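Local coordinates for protein tRNA (adenine(22)-N(1))-methyltransferase (Bacillus subtilis, PDB 6Q56) that catalyses the S-adenosyl-L-methionine-dependent methylation of adenosine 22 in tRNA, at N1 of the base, at residues A[190-193]-A[194-198]. The protein carries 2 engineered substitutions. Sequence-based numbering, arbitrary orientation.
Sequences FLKK and WTQEL
Leu191 O takes two bonds from Thr195: the i to i+4 helical bond from the backbone N and a second, 2.7 Å long, from OG1, which sits above the carbonyl plane. Threonine suits this partly exposed place because its OG1, turned beside its own backbone N (chi1 -70°), reaches back one turn and is satisfied within the helix. One residue earlier, on the buried side, Trp194 N bonds Phe190 O at 3.0 Å, and the side chains of the same two residues meet. Trp194 CD1 lies over one face of the phenyl ring, 3.4 Å from Phe190 CE1, the planes inclined at 59°. An alanine at Phe190 takes away the phenyl face against CD1 and NE1, which would probably open a gap beside the five-membered ring and let the indole shift. Lys193 runs over one face of the indole, its CG 4.2 Å from the centroid of the five-membered ring in a CH-pi contact and its CE 3.6 Å from Trp194 CZ2, while any cation-pi attraction of NZ is weak at best. Trp194 packs between helices 172-178 and 215-234, Phe190 against Val178. The contact thus reflects an amphipathic helix start: aliphatic carbons of Lys193 shield the indole, whereas Lys192 and Gln196 lie exposed side by side.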
loop_
_atom_site.group_PDB
_atom_site.type_symbol
_atom_site.label_atom_id
_atom_site.label_comp_id
_atom_site.label_asym_id
_atom_site.label_seq_id
_atom_site.Cartn_x
_atom_site.Cartn_y
_atom_site.Cartn_z
ATOM N N PHE A 190 -2.034 -3.504 15.235
ATOM C CA PHE A 190 -1.704 -4.749 14.556
ATOM C C PHE A 190 -2.398 -5.946 15.200
ATOM O O PHE A 190 -3.065 -6.716 14.527
ATOM C CB PHE A 190 -0.190 -4.958 14.547
ATOM C CG PHE A 190 0.238 -6.282 14.008
ATOM C CD1 PHE A 190 0.497 -6.444 12.665
ATOM C CD2 PHE A 190 0.386 -7.368 14.846
ATOM C CE1 PHE A 190 0.896 -7.663 12.166
ATOM C CE2 PHE A 190 0.782 -8.590 14.351
ATOM C CZ PHE A 190 1.039 -8.737 13.011
ATOM N N LEU A 191 -2.228 -6.094 16.506
ATOM C CA LEU A 191 -2.835 -7.197 17.236
ATOM C C LEU A 191 -4.346 -7.170 17.104
ATOM O O LEU A 191 -4.967 -8.176 16.823
ATOM C CB LEU A 191 -2.449 -7.146 18.710
ATOM C CG LEU A 191 -1.019 -7.553 19.040
ATOM C CD1 LEU A 191 -0.736 -7.315 20.507
ATOM C CD2 LEU A 191 -0.768 -9.001 18.675
ATOM N N LYS A 192 -4.922 -5.999 17.309
ATOM C CA LYS A 192 -6.361 -5.822 17.218
ATOM C C LYS A 192 -6.877 -6.215 15.840
ATOM O O LYS A 192 -7.870 -6.911 15.722
ATOM C CB LYS A 192 -6.738 -4.376 17.539
ATOM C CG LYS A 192 -8.194 -4.040 17.310
ATOM C CD LYS A 192 -8.624 -2.833 18.118
ATOM C CE LYS A 192 -7.847 -1.593 17.737
ATOM N NZ LYS A 192 -8.499 -0.350 18.213
ATOM N N LYS A 193 -6.190 -5.765 14.801
ATOM C CA LYS A 193 -6.599 -6.067 13.440
ATOM C C LYS A 193 -6.563 -7.549 13.133
ATOM O O LYS A 193 -7.475 -8.081 12.534
ATOM C CB LYS A 193 -5.714 -5.334 12.440
ATOM C CG LYS A 193 -5.925 -5.766 10.997
ATOM C CD LYS A 193 -5.127 -4.919 10.024
ATOM C CE LYS A 193 -5.112 -5.515 8.629
ATOM N NZ LYS A 193 -6.323 -5.199 7.834
ATOM N N TRP A 194 -5.496 -8.213 13.532
ATOM C CA TRP A 194 -5.358 -9.622 13.238
ATOM C C TRP A 194 -6.103 -10.517 14.207
ATOM O O TRP A 194 -6.556 -11.580 13.835
ATOM C CB TRP A 194 -3.881 -9.974 13.108
ATOM C CG TRP A 194 -3.318 -9.264 11.939
ATOM C CD1 TRP A 194 -2.401 -8.264 11.943
ATOM C CD2 TRP A 194 -3.699 -9.454 10.579
ATOM N NE1 TRP A 194 -2.166 -7.838 10.661
ATOM C CE2 TRP A 194 -2.957 -8.553 9.806
ATOM C CE3 TRP A 194 -4.591 -10.311 9.940
ATOM C CZ2 TRP A 194 -3.073 -8.488 8.434
ATOM C CZ3 TRP A 194 -4.707 -10.241 8.586
ATOM C CH2 TRP A 194 -3.955 -9.339 7.841
ATOM N N THR A 195 -6.246 -10.073 15.443
ATOM C CA THR A 195 -6.981 -10.841 16.424
ATOM C C THR A 195 -8.428 -10.920 15.961
ATOM O O THR A 195 -9.046 -11.966 16.024
ATOM C CB THR A 195 -6.900 -10.204 17.813
ATOM O OG1 THR A 195 -5.574 -10.349 18.324
ATOM C CG2 THR A 195 -7.878 -10.862 18.763
ATOM N N GLN A 196 -8.956 -9.806 15.480
ATOM C CA GLN A 196 -10.320 -9.759 14.991
ATOM C C GLN A 196 -10.447 -10.589 13.722
ATOM O O GLN A 196 -11.431 -11.285 13.530
ATOM C CB GLN A 196 -10.761 -8.313 14.734
ATOM C CG GLN A 196 -10.935 -7.498 16.008
ATOM C CD GLN A 196 -10.948 -5.999 15.764
ATOM O OE1 GLN A 196 -10.885 -5.543 14.631
ATOM N NE2 GLN A 196 -11.015 -5.230 16.837
ATOM N N GLU A 197 -9.441 -10.522 12.859
ATOM C CA GLU A 197 -9.463 -11.280 11.619
ATOM C C GLU A 197 -9.508 -12.767 11.919
ATOM O O GLU A 197 -10.201 -13.520 11.258
ATOM C CB GLU A 197 -8.238 -10.967 10.765
ATOM C CG GLU A 197 -8.188 -11.726 9.456
ATOM C CD GLU A 197 -9.262 -11.298 8.481
ATOM O OE1 GLU A 197 -9.782 -10.177 8.617
ATOM O OE2 GLU A 197 -9.582 -12.083 7.571
ATOM N N LEU A 198 -8.754 -13.180 12.921
ATOM C CA LEU A 198 -8.717 -14.576 13.295
ATOM C C LEU A 198 -10.085 -14.982 13.818
ATOM O O LEU A 198 -10.608 -16.026 13.453
ATOM C CB LEU A 198 -7.646 -14.822 14.345
ATOM C CG LEU A 198 -7.759 -16.123 15.127
ATOM C CD1 LEU A 198 -7.621 -17.335 14.226
ATOM C CD2 LEU A 198 -6.721 -16.150 16.225
#